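Natural cytotoxicity triggering receptor 2 (Homo sapiens, PDB 1HKF) acts as a cytotoxicity-activating receptor of natural killer cells, here as its extracellular V-type immunoglobulin domain, and may help activated cells lyse tumour cells. Local coordinates at residues 17-23 with 116-122; 28-34 with 82-88; 43-49 with 98-104. All coordinates share one frame; numbering follows the deposited sequence.

Contact 1. Residues 17-23 with 116-122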
loop_
_atom_site.group_PDB
_atom_site.type_symbol
_atom_site.label_atom_id
_atom_site.label_comp_id
_atom_site.label_asym_id
_atom_site.label_seq_id
_atom_site.Cartn_x
_atom_site.Cartn_y
_atom_site.Cartn_z
ATOM N N ALA A 17 -17.700 -7.269 -1.420
ATOM C CA ALA A 17 -16.559 -6.384 -1.532
ATOM C C ALA A 17 -15.607 -6.588 -0.390
ATOM O O ALA A 17 -16.033 -6.739 0.743
ATOM C CB ALA A 17 -17.052 -4.922 -1.552
ATOM N N GLN A 18 -14.316 -6.615 -0.681
ATOM C CA GLN A 18 -13.344 -6.704 0.384
ATOM C C GLN A 18 -13.064 -5.235 0.773
ATOM O O GLN A 18 -12.937 -4.349 -0.093
ATOM C CB GLN A 18 -12.126 -7.407 -0.112
ATOM C CG GLN A 18 -12.407 -8.880 -0.195
ATOM C CD GLN A 18 -11.270 -9.648 -0.804
ATOM O OE1 GLN A 18 -10.338 -10.075 -0.112
ATOM N NE2 GLN A 18 -11.328 -9.819 -2.126
ATOM N N VAL A 19 -13.037 -4.975 2.073
ATOM C CA VAL A 19 -12.855 -3.608 2.580
ATOM C C VAL A 19 -11.427 -3.170 2.702
ATOM O O VAL A 19 -10.639 -3.818 3.330
ATOM C CB VAL A 19 -13.573 -3.440 3.935
ATOM C CG1 VAL A 19 -13.214 -2.069 4.592
ATOM C CG2 VAL A 19 -15.057 -3.505 3.689
ATOM N N LEU A 20 -11.079 -2.086 2.048
ATOM C CA LEU A 20 -9.698 -1.578 2.177
ATOM C C LEU A 20 -9.868 -0.242 2.893
ATOM O O LEU A 20 -10.739 0.525 2.556
ATOM C CB LEU A 20 -9.089 -1.328 0.799
ATOM C CG LEU A 20 -9.026 -2.584 -0.083
ATOM C CD1 LEU A 20 -8.205 -2.230 -1.269
ATOM C CD2 LEU A 20 -8.370 -3.748 0.643
ATOM N N GLN A 21 -9.011 0.062 3.836
ATOM C CA GLN A 21 -9.192 1.314 4.587
ATOM C C GLN A 21 -7.870 2.033 4.816
ATOM O O GLN A 21 -6.898 1.418 5.231
ATOM C CB GLN A 21 -9.847 0.983 5.950
ATOM C CG GLN A 21 -9.922 2.155 6.906
ATOM C CD GLN A 21 -10.931 1.959 8.084
ATOM O OE1 GLN A 21 -11.537 0.864 8.275
ATOM N NE2 GLN A 21 -11.111 3.031 8.868
ATOM N N SER A 22 -7.842 3.335 4.587
ATOM C CA SER A 22 -6.603 4.073 4.857
ATOM C C SER A 22 -6.993 5.503 5.234
ATOM O O SER A 22 -8.156 5.763 5.493
ATOM C CB SER A 22 -5.713 4.125 3.611
ATOM O OG SER A 22 -4.402 4.566 3.928
ATOM N N VAL A 23 -6.022 6.419 5.258
ATOM C CA VAL A 23 -6.291 7.801 5.595
ATOM C C VAL A 23 -5.734 8.704 4.538
ATOM O O VAL A 23 -4.830 8.319 3.796
ATOM C CB VAL A 23 -5.739 8.182 7.011
ATOM C CG1 VAL A 23 -6.446 7.323 8.076
ATOM C CG2 VAL A 23 -4.246 7.999 7.110
ATOM N N ARG A 116 -14.027 -7.270 -6.400
ATOM C CA ARG A 116 -14.647 -6.031 -5.957
ATOM C C ARG A 116 -14.054 -5.639 -4.596
ATOM O O ARG A 116 -13.827 -6.512 -3.719
ATOM C CB ARG A 116 -16.154 -6.211 -5.798
ATOM C CG ARG A 116 -16.919 -4.919 -5.759
ATOM C CD ARG A 116 -18.374 -5.133 -5.279
ATOM N NE ARG A 116 -19.213 -3.980 -5.646
ATOM C CZ ARG A 116 -20.312 -3.628 -4.985
ATOM N NH1 ARG A 116 -20.709 -4.351 -3.940
ATOM N NH2 ARG A 116 -20.983 -2.527 -5.328
ATOM N N PHE A 117 -13.815 -4.333 -4.433
ATOM C CA PHE A 117 -13.234 -3.812 -3.185
ATOM C C PHE A 117 -14.033 -2.615 -2.764
ATOM O O PHE A 117 -14.640 -1.959 -3.616
ATOM C CB PHE A 117 -11.782 -3.334 -3.384
ATOM C CG PHE A 117 -10.818 -4.433 -3.729
ATOM C CD1 PHE A 117 -10.570 -4.774 -5.067
ATOM C CD2 PHE A 117 -10.174 -5.132 -2.737
ATOM C CE1 PHE A 117 -9.677 -5.821 -5.372
ATOM C CE2 PHE A 117 -9.296 -6.167 -3.052
ATOM C CZ PHE A 117 -9.053 -6.506 -4.375
ATOM N N TYR A 118 -14.054 -2.363 -1.456
ATOM C CA TYR A 118 -14.687 -1.143 -0.932
ATOM C C TYR A 118 -13.528 -0.353 -0.241
ATOM O O TYR A 118 -12.898 -0.851 0.743
ATOM C CB TYR A 118 -15.779 -1.424 0.103
ATOM C CG TYR A 118 -16.565 -0.153 0.396
ATOM C CD1 TYR A 118 -17.303 0.459 -0.597
ATOM C CD2 TYR A 118 -16.537 0.457 1.621
ATOM C CE1 TYR A 118 -17.983 1.650 -0.373
ATOM C CE2 TYR A 118 -17.240 1.664 1.860
ATOM C CZ TYR A 118 -17.945 2.239 0.865
ATOM O OH TYR A 118 -18.632 3.414 1.049
ATOM N N LEU A 119 -13.198 0.804 -0.813
ATOM C CA LEU A 119 -12.127 1.666 -0.261
ATOM C C LEU A 119 -12.746 2.696 0.630
ATOM O O LEU A 119 -13.651 3.437 0.218
ATOM C CB LEU A 119 -11.372 2.461 -1.336
ATOM C CG LEU A 119 -10.222 3.408 -0.859
ATOM C CD1 LEU A 119 -9.111 2.619 -0.194
ATOM C CD2 LEU A 119 -9.616 4.126 -2.039
ATOM N N VAL A 120 -12.246 2.729 1.856
ATOM C CA VAL A 120 -12.688 3.707 2.818
ATOM C C VAL A 120 -11.505 4.605 3.152
ATOM O O VAL A 120 -10.474 4.152 3.652
ATOM C CB VAL A 120 -13.196 3.042 4.067
ATOM C CG1 VAL A 120 -13.667 4.137 5.054
ATOM C CG2 VAL A 120 -14.410 2.155 3.688
ATOM N N VAL A 121 -11.601 5.870 2.757
ATOM C CA VAL A 121 -10.510 6.777 3.093
ATOM C C VAL A 121 -11.017 7.810 4.091
ATOM O O VAL A 121 -11.996 8.490 3.813
ATOM C CB VAL A 121 -9.966 7.529 1.846
ATOM C CG1 VAL A 121 -8.795 8.498 2.280
ATOM C CG2 VAL A 121 -9.459 6.520 0.792
ATOM N N SER A 122 -10.423 7.896 5.272
ATOM C CA SER A 122 -10.857 8.974 6.173
ATOM C C SER A 122 -9.665 9.902 6.582
ATOM O O SER A 122 -8.840 9.977 6.213
ATOM C CB SER A 122 -11.544 8.414 7.417
ATOM O OG SER A 122 -10.586 7.790 8.219
ATOM O OXT SER A 122 -9.947 10.676 7.524
HETATM O O HOH W 1 -14.164 -9.145 -3.141
HETATM O O HOH W 2 -9.699 5.256 8.160
#
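Strands 18-22 and 116-121 run parallel, their axes 4.5 Å apart at the closest point and 28° from alignment, and pair Gln18 with Phe117 through Ser22 with Val121. Six backbone hydrogen bonds alternate along the seam, from Gln18 N to Arg116 O at one end to Ser122 N to Ser22 O at the other; the shortest joins Leu20 N to Tyr118 O at 2.6 Å. Each end also holds a water. One accepts from Gln18 NE2 and donates to Arg116 O, while the O of the other donates to Ser22 O and is hydrogen-bonded to Ser122 OG at 2.7 Å.

On the buried face, Leu20 carries the packing. Its CG lies beside the backbone N (chi1 -60°), which takes the branch to Phe117, where CD1 comes within 3.8 Å of CD2 on the ring. On its other flank, Leu20 CB meets Leu119 CD1 at 4.1 Å. Beyond these, Leu28 and Val30 of strand 28-33 take up the same apolar layer. On the face of Val19 and Tyr118, Val19 CG2 reaches Tyr118 CB at 4.2 Å, and Val19 and Gln21 also pack on Gln21 of the second subunit.

Such a short N-terminal strand, laid parallel to the C-terminal strand G in an otherwise antiparallel sheet, is the A' strand of V-type immunoglobulin domains.

Contact 2. Residues 28-34 with 82-88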
loop_
_atom_site.group_PDB
_atom_site.type_symbol
_atom_site.label_atom_id
_atom_site.label_comp_id
_atom_site.label_asym_id
_atom_site.label_seq_id
_atom_site.Cartn_x
_atom_site.Cartn_y
_atom_site.Cartn_z
ATOM N N LEU A 28 -2.297 3.752 -1.535
ATOM C CA LEU A 28 -2.903 2.422 -1.483
ATOM C C LEU A 28 -2.330 1.488 -2.537
ATOM O O LEU A 28 -2.188 1.878 -3.700
ATOM C CB LEU A 28 -4.391 2.488 -1.712
ATOM C CG LEU A 28 -4.889 1.049 -1.573
ATOM C CD1 LEU A 28 -4.345 0.341 -0.252
ATOM C CD2 LEU A 28 -6.349 1.112 -1.598
ATOM N N THR A 29 -2.038 0.260 -2.118
ATOM C CA THR A 29 -1.513 -0.805 -2.968
ATOM C C THR A 29 -2.536 -1.937 -3.002
ATOM O O THR A 29 -2.973 -2.399 -1.940
ATOM C CB THR A 29 -0.259 -1.373 -2.350
ATOM O OG1 THR A 29 0.704 -0.316 -2.223
ATOM C CG2 THR A 29 0.318 -2.456 -3.179
ATOM N N VAL A 30 -2.928 -2.391 -4.201
ATOM C CA VAL A 30 -3.861 -3.527 -4.314
ATOM C C VAL A 30 -3.283 -4.605 -5.256
ATOM O O VAL A 30 -2.961 -4.332 -6.425
ATOM C CB VAL A 30 -5.228 -3.088 -4.889
ATOM C CG1 VAL A 30 -6.186 -4.280 -4.961
ATOM C CG2 VAL A 30 -5.851 -2.023 -4.018
ATOM N N ARG A 31 -3.124 -5.818 -4.748
ATOM C CA ARG A 31 -2.638 -6.914 -5.556
ATOM C C ARG A 31 -3.817 -7.823 -6.005
ATOM O O ARG A 31 -4.707 -8.161 -5.189
ATOM C CB ARG A 31 -1.684 -7.767 -4.757
ATOM C CG ARG A 31 -0.290 -7.358 -4.907
ATOM C CD ARG A 31 0.399 -7.587 -3.605
ATOM N NE ARG A 31 1.002 -8.914 -3.536
ATOM C CZ ARG A 31 2.303 -9.118 -3.734
ATOM N NH1 ARG A 31 3.101 -8.087 -4.024
ATOM N NH2 ARG A 31 2.822 -10.327 -3.595
ATOM N N CYS A 32 -3.823 -8.206 -7.291
ATOM C CA CYS A 32 -4.841 -9.114 -7.839
ATOM C C CYS A 32 -4.101 -10.209 -8.578
ATOM O O CYS A 32 -3.373 -9.940 -9.555
ATOM C CB CYS A 32 -5.820 -8.360 -8.751
ATOM S SG CYS A 32 -7.075 -7.366 -7.791
ATOM N N GLN A 33 -4.215 -11.437 -8.098
ATOM C CA GLN A 33 -3.517 -12.515 -8.769
ATOM C C GLN A 33 -4.392 -13.192 -9.829
ATOM O O GLN A 33 -5.594 -12.961 -9.885
ATOM C CB GLN A 33 -3.002 -13.512 -7.768
ATOM C CG GLN A 33 -4.047 -14.224 -7.033
ATOM C CD GLN A 33 -3.421 -15.263 -6.099
ATOM O OE1 GLN A 33 -2.195 -15.267 -5.893
ATOM N NE2 GLN A 33 -4.252 -16.148 -5.531
ATOM N N TYR A 34 -3.791 -14.019 -10.687
ATOM C CA TYR A 34 -4.553 -14.665 -11.785
ATOM C C TYR A 34 -3.781 -15.840 -12.342
ATOM O O TYR A 34 -2.552 -15.873 -12.226
ATOM C CB TYR A 34 -4.858 -13.650 -12.903
ATOM C CG TYR A 34 -3.630 -12.950 -13.447
ATOM C CD1 TYR A 34 -2.793 -13.586 -14.358
ATOM C CD2 TYR A 34 -3.273 -11.646 -13.005
ATOM C CE1 TYR A 34 -1.633 -12.978 -14.820
ATOM C CE2 TYR A 34 -2.122 -11.022 -13.461
ATOM C CZ TYR A 34 -1.303 -11.690 -14.374
ATOM O OH TYR A 34 -0.213 -11.059 -14.913
ATOM N N GLY A 82 2.424 -13.785 -11.824
ATOM C CA GLY A 82 1.072 -14.241 -11.563
ATOM C C GLY A 82 0.147 -13.217 -10.904
ATOM O O GLY A 82 -0.892 -13.587 -10.365
ATOM N N PHE A 83 0.510 -11.935 -10.917
ATOM C CA PHE A 83 -0.392 -10.925 -10.334
ATOM C C PHE A 83 0.037 -9.581 -10.793
ATOM O O PHE A 83 1.157 -9.445 -11.288
ATOM C CB PHE A 83 -0.356 -10.938 -8.786
ATOM C CG PHE A 83 0.981 -10.516 -8.189
ATOM C CD1 PHE A 83 1.975 -11.452 -7.929
ATOM C CD2 PHE A 83 1.229 -9.173 -7.880
ATOM C CE1 PHE A 83 3.232 -11.068 -7.350
ATOM C CE2 PHE A 83 2.444 -8.758 -7.316
ATOM C CZ PHE A 83 3.453 -9.705 -7.047
ATOM N N PHE A 84 -0.873 -8.616 -10.693
ATOM C CA PHE A 84 -0.558 -7.229 -10.971
ATOM C C PHE A 84 -0.871 -6.436 -9.694
ATOM O O PHE A 84 -1.599 -6.902 -8.801
ATOM C CB PHE A 84 -1.316 -6.641 -12.140
ATOM C CG PHE A 84 -2.803 -6.564 -11.975
ATOM C CD1 PHE A 84 -3.600 -7.680 -12.212
ATOM C CD2 PHE A 84 -3.427 -5.338 -11.740
ATOM C CE1 PHE A 84 -4.983 -7.592 -12.225
ATOM C CE2 PHE A 84 -4.829 -5.223 -11.754
ATOM C CZ PHE A 84 -5.613 -6.381 -12.001
ATOM N N THR A 85 -0.271 -5.259 -9.590
ATOM C CA THR A 85 -0.436 -4.428 -8.419
ATOM C C THR A 85 -0.885 -3.067 -8.844
ATOM O O THR A 85 -0.229 -2.444 -9.669
ATOM C CB THR A 85 0.904 -4.180 -7.700
ATOM O OG1 THR A 85 1.465 -5.432 -7.269
ATOM C CG2 THR A 85 0.660 -3.278 -6.490
ATOM N N VAL A 86 -2.000 -2.612 -8.294
ATOM C CA VAL A 86 -2.478 -1.265 -8.547
ATOM C C VAL A 86 -1.960 -0.354 -7.381
ATOM O O VAL A 86 -1.987 -0.752 -6.210
ATOM C CB VAL A 86 -4.019 -1.215 -8.503
ATOM C CG1 VAL A 86 -4.532 0.242 -8.735
ATOM C CG2 VAL A 86 -4.583 -2.169 -9.573
ATOM N N THR A 87 -1.501 0.854 -7.703
ATOM C CA THR A 87 -1.057 1.819 -6.685
ATOM C C THR A 87 -1.875 3.090 -6.892
ATOM O O THR A 87 -2.043 3.533 -8.009
ATOM C CB THR A 87 0.448 2.129 -6.794
ATOM O OG1 THR A 87 1.205 0.930 -6.573
ATOM C CG2 THR A 87 0.888 3.112 -5.691
ATOM N N MET A 88 -2.481 3.597 -5.818
ATOM C CA MET A 88 -3.253 4.853 -5.836
ATOM C C MET A 88 -2.520 5.777 -4.815
ATOM O O MET A 88 -2.393 5.449 -3.621
ATOM C CB MET A 88 -4.666 4.640 -5.311
ATOM C CG MET A 88 -5.652 4.048 -6.283
ATOM S SD MET A 88 -7.268 3.934 -5.461
ATOM C CE MET A 88 -8.009 5.390 -6.025
#
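Arg31 and Phe83 meet on the outer face of an antiparallel strand pair, and the arginine can be followed atom by atom. Its CB lies near Phe84 O; CG touches both Thr85 OG1, at 3.5 Å, and Phe83 CD2, at 3.8 Å. Bends at chi2 (145°) and chi3 (91°) fold the chain back over the aromatic ring, bringing NE above its face. At the tip, Arg31 NH1 stands 3.4 Å from Phe83 CE2, and CZ lies 4.0 Å from the ring centroid in an off-centre cation-pi contact. The guanidinium and ring planes are inclined by 36°, with NH1 nearest the ring and NH2 also close to Phe83 CZ.

Farther along this face, Thr29 CG2 and Thr85 CG2 press together at 3.4 Å, tighter than usual for two methyls, while Thr29 OG1 is hydrogen-bonded to Thr29 OG1 of the second subunit.

The opposite face, with Leu28, Val30, Cys32, Phe84, Val86 and Met88, is buried. Cys32 CB lies over the Phe84 ring, 4.1 Å from its centroid, in a CH-pi contact, with SG set obliquely to the same ring and joined to Cys101. Just past the strand end, Tyr34 CE2 comes to the edge of Phe84, near its plane, and the tyrosine ring face covers the Gly82 carbonyl; Tyr34 OH is held by Asp77. Paired backbone hydrogen bonds join the strands at Leu28-Met88, Val30-Val86 and Cys32-Phe84, with Tyr34 N to Gly82 O closing the end.

Strands 28-33 and 83-88 thus correspond to B and E of an immunoglobulin sandwich, with the B-strand half of the canonical disulfide facing the core.

Contact 3. Residues 43-49 with 98-104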
loop_
_atom_site.group_PDB
_atom_site.type_symbol
_atom_site.label_atom_id
_atom_site.label_comp_id
_atom_site.label_asym_id
_atom_site.label_seq_id
_atom_site.Cartn_x
_atom_site.Cartn_y
_atom_site.Cartn_z
ATOM N N LYS A 43 -5.218 -7.686 -20.834
ATOM C CA LYS A 43 -5.101 -6.363 -20.253
ATOM C C LYS A 43 -5.636 -6.364 -18.798
ATOM O O LYS A 43 -6.579 -7.097 -18.466
ATOM C CB LYS A 43 -5.853 -5.364 -21.099
ATOM C CG LYS A 43 -5.190 -5.286 -22.436
ATOM C CD LYS A 43 -5.834 -4.264 -23.316
ATOM C CE LYS A 43 -5.004 -4.171 -24.601
ATOM N NZ LYS A 43 -5.481 -2.953 -25.344
ATOM N N LYS A 44 -5.025 -5.556 -17.935
ATOM C CA LYS A 44 -5.432 -5.499 -16.516
ATOM C C LYS A 44 -5.990 -4.114 -16.309
ATOM O O LYS A 44 -5.454 -3.140 -16.872
ATOM C CB LYS A 44 -4.200 -5.744 -15.648
ATOM C CG LYS A 44 -3.372 -7.022 -16.038
ATOM C CD LYS A 44 -4.231 -8.284 -15.901
ATOM C CE LYS A 44 -3.411 -9.565 -15.969
ATOM N NZ LYS A 44 -2.523 -9.557 -17.205
ATOM N N GLY A 45 -7.068 -3.982 -15.537
ATOM C CA GLY A 45 -7.639 -2.647 -15.347
ATOM C C GLY A 45 -8.104 -2.469 -13.918
ATOM O O GLY A 45 -8.322 -3.448 -13.196
ATOM N N TRP A 46 -8.236 -1.213 -13.518
ATOM C CA TRP A 46 -8.712 -0.832 -12.181
ATOM C C TRP A 46 -9.786 0.213 -12.469
ATOM O O TRP A 46 -9.547 1.166 -13.211
ATOM C CB TRP A 46 -7.588 -0.188 -11.361
ATOM C CG TRP A 46 -7.971 0.299 -9.930
ATOM C CD1 TRP A 46 -7.920 1.607 -9.468
ATOM C CD2 TRP A 46 -8.295 -0.515 -8.780
ATOM N NE1 TRP A 46 -8.176 1.646 -8.114
ATOM C CE2 TRP A 46 -8.410 0.369 -7.660
ATOM C CE3 TRP A 46 -8.493 -1.906 -8.580
ATOM C CZ2 TRP A 46 -8.713 -0.087 -6.363
ATOM C CZ3 TRP A 46 -8.794 -2.365 -7.305
ATOM C CH2 TRP A 46 -8.899 -1.440 -6.190
ATOM N N CYS A 47 -10.985 0.036 -11.916
ATOM C CA CYS A 47 -12.011 1.027 -12.193
ATOM C C CYS A 47 -12.867 1.233 -10.964
ATOM O O CYS A 47 -12.926 0.393 -10.084
ATOM C CB CYS A 47 -12.875 0.580 -13.387
ATOM S SG CYS A 47 -13.630 -1.018 -13.012
ATOM N N LYS A 48 -13.547 2.365 -10.924
ATOM C CA LYS A 48 -14.387 2.704 -9.799
ATOM C C LYS A 48 -15.868 2.597 -10.144
ATOM O O LYS A 48 -16.293 3.163 -11.140
ATOM C CB LYS A 48 -14.091 4.142 -9.342
ATOM C CG LYS A 48 -14.770 4.437 -8.048
ATOM C CD LYS A 48 -14.353 5.752 -7.432
ATOM C CE LYS A 48 -14.915 5.810 -6.021
ATOM N NZ LYS A 48 -15.180 7.192 -5.569
ATOM N N GLU A 49 -16.658 1.920 -9.317
ATOM C CA GLU A 49 -18.087 1.794 -9.623
ATOM C C GLU A 49 -18.790 3.119 -9.585
ATOM O O GLU A 49 -18.687 3.829 -8.579
ATOM C CB GLU A 49 -18.829 0.913 -8.618
ATOM C CG GLU A 49 -18.773 -0.551 -8.883
ATOM C CD GLU A 49 -19.421 -1.387 -7.799
ATOM O OE1 GLU A 49 -19.163 -2.589 -7.709
ATOM O OE2 GLU A 49 -20.263 -0.772 -6.969
ATOM N N HIS A 98 -16.543 1.936 -4.206
ATOM C CA HIS A 98 -16.356 0.548 -4.675
ATOM C C HIS A 98 -15.478 0.569 -5.903
ATOM O O HIS A 98 -15.634 1.420 -6.768
ATOM C CB HIS A 98 -17.712 -0.086 -5.037
ATOM C CG HIS A 98 -18.473 -0.591 -3.851
ATOM N ND1 HIS A 98 -19.578 0.055 -3.346
ATOM C CD2 HIS A 98 -18.245 -1.642 -3.024
ATOM C CE1 HIS A 98 -19.996 -0.568 -2.257
ATOM N NE2 HIS A 98 -19.203 -1.600 -2.034
ATOM N N TYR A 99 -14.578 -0.393 -5.975
ATOM C CA TYR A 99 -13.637 -0.518 -7.086
ATOM C C TYR A 99 -13.539 -1.987 -7.477
ATOM O O TYR A 99 -13.857 -2.873 -6.687
ATOM C CB TYR A 99 -12.206 -0.097 -6.638
ATOM C CG TYR A 99 -11.990 1.393 -6.360
ATOM C CD1 TYR A 99 -12.437 1.984 -5.185
ATOM C CD2 TYR A 99 -11.382 2.197 -7.301
ATOM C CE1 TYR A 99 -12.288 3.358 -4.956
ATOM C CE2 TYR A 99 -11.208 3.591 -7.097
ATOM C CZ TYR A 99 -11.671 4.163 -5.915
ATOM O OH TYR A 99 -11.522 5.543 -5.730
ATOM N N TRP A 100 -13.033 -2.236 -8.672
ATOM C CA TRP A 100 -12.790 -3.602 -9.140
ATOM C C TRP A 100 -11.470 -3.625 -9.871
ATOM O O TRP A 100 -11.154 -2.703 -10.612
ATOM C CB TRP A 100 -13.787 -4.050 -10.215
ATOM C CG TRP A 100 -15.218 -4.168 -9.834
ATOM C CD1 TRP A 100 -16.112 -3.155 -9.710
ATOM C CD2 TRP A 100 -15.927 -5.372 -9.602
ATOM N NE1 TRP A 100 -17.346 -3.659 -9.417
ATOM C CE2 TRP A 100 -17.258 -5.025 -9.346
ATOM C CE3 TRP A 100 -15.564 -6.730 -9.593
ATOM C CZ2 TRP A 100 -18.250 -5.988 -9.079
ATOM C CZ3 TRP A 100 -16.546 -7.693 -9.328
ATOM C CH2 TRP A 100 -17.872 -7.313 -9.073
ATOM N N CYS A 101 -10.698 -4.669 -9.647
ATOM C CA CYS A 101 -9.530 -4.849 -10.464
ATOM C C CYS A 101 -10.116 -5.905 -11.483
ATOM O O CYS A 101 -10.791 -6.859 -11.088
ATOM C CB CYS A 101 -8.350 -5.381 -9.658
ATOM S SG CYS A 101 -8.643 -7.026 -9.044
ATOM N N ARG A 102 -9.964 -5.639 -12.784
ATOM C CA ARG A 102 -10.479 -6.528 -13.819
ATOM C C ARG A 102 -9.394 -7.017 -14.777
ATOM O O ARG A 102 -8.388 -6.352 -14.981
ATOM C CB ARG A 102 -11.583 -5.836 -14.587
ATOM C CG ARG A 102 -12.855 -5.747 -13.809
ATOM C CD ARG A 102 -13.896 -4.913 -14.522
ATOM N NE ARG A 102 -15.164 -5.037 -13.822
ATOM C CZ ARG A 102 -16.242 -4.316 -14.099
ATOM N NH1 ARG A 102 -16.208 -3.408 -15.068
ATOM N NH2 ARG A 102 -17.359 -4.514 -13.405
ATOM N N ILE A 103 -9.596 -8.202 -15.331
ATOM C CA ILE A 103 -8.659 -8.853 -16.252
ATOM C C ILE A 103 -9.519 -9.204 -17.482
ATOM O O ILE A 103 -10.533 -9.896 -17.351
ATOM C CB ILE A 103 -8.104 -10.122 -15.606
ATOM C CG1 ILE A 103 -7.525 -9.775 -14.245
ATOM C CG2 ILE A 103 -7.097 -10.756 -16.492
ATOM C CD1 ILE A 103 -6.891 -10.936 -13.516
ATOM N N TYR A 104 -9.106 -8.680 -18.635
ATOM C CA TYR A 104 -9.809 -8.755 -19.932
ATOM C C TYR A 104 -9.170 -9.720 -20.943
ATOM O O TYR A 104 -7.946 -9.722 -21.145
ATOM C CB TYR A 104 -9.858 -7.365 -20.561
ATOM C CG TYR A 104 -10.444 -6.318 -19.658
ATOM C CD1 TYR A 104 -11.826 -6.130 -19.600
ATOM C CD2 TYR A 104 -9.622 -5.522 -18.835
ATOM C CE1 TYR A 104 -12.384 -5.182 -18.746
ATOM C CE2 TYR A 104 -10.165 -4.570 -17.964
ATOM C CZ TYR A 104 -11.548 -4.409 -17.925
ATOM O OH TYR A 104 -12.099 -3.496 -17.058
HETATM O O HOH W 3 -7.108 -8.136 -23.237
HETATM O O HOH W 4 -17.813 3.701 -5.681
#
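Strands 43-49 and 98-104 run antiparallel, 4.6 Å apart at closest approach with their directions at 154°, and backbone bonds come in pairs at Gly45-Arg102 and Cys47-Trp100. Tyr104 N to Lys43 O and Glu49 N to His98 O extend the ladder, and a water spans each end: Lys43 N with Tyr104 O, and Glu49 O with His98 N.

Toward the core, Trp46 and Tyr99 lie with nearly parallel planes, 15° apart, but slid so far that the rings scarcely overlap. Tyr99 CB makes a CH-pi contact over the face of the six-membered ring of Trp46, 3.8 Å from its centroid. At the indole's edge, Trp46 CE3 meets Cys101 CB at 3.6 Å, beside the disulfide to Cys32. The extended Lys48 chain runs along a face of Tyr99, with CG 3.9 Å from the ring centroid and CD 3.3 Å from Tyr99 OH; its NZ goes on to Ser96 O, and Tyr99 OH to Asp95 O.

On the outer face, Glu49 reaches Trp100. Glu49 CG lies beside the backbone N and the rest of the chain is extended, which brings OE1 to within 2.7 Å of Trp100 NE1. The bond is bent, 133° at the hydrogen; it uses the anti lone pair of OE1, with the oxygen tilted out of the indole plane. Cys47 SG, disulfide-bonded to Cys55, lies over one face of the Arg102 guanidinium at 4.1 Å from NH1.

Glu49 OE1 thus accepts from the indole N-H and also forms a salt bridge with Arg116 NE, which probably stabilises the negative charge and limits the movement of the carboxylate at the sheet surface.

Contact 2 belongs to one sheet of the sandwich, while contacts 1 and 3 share the other, where strands 111-121 and 97-104 are neighbours. The two sheets are tied by the disulfide from Cys32 to Cys101, whose SG atoms are 2.0 Å apart, across contacts 2 and 3 with centres about 10 Å apart. Contact 1 lies at the strand 18-22 edge of the sheet it shares with contact 3, about 15 Å away between centres, and packs on strand 28-33 of contact 2, with Leu119 CD1 3.4 Å from Leu28 CD2. It joins contact 3 through the salt bridge of Arg116 NE to Glu49 OE1. Contacts 1 and 2 also touch the second subunit, whereas contact 3 does not.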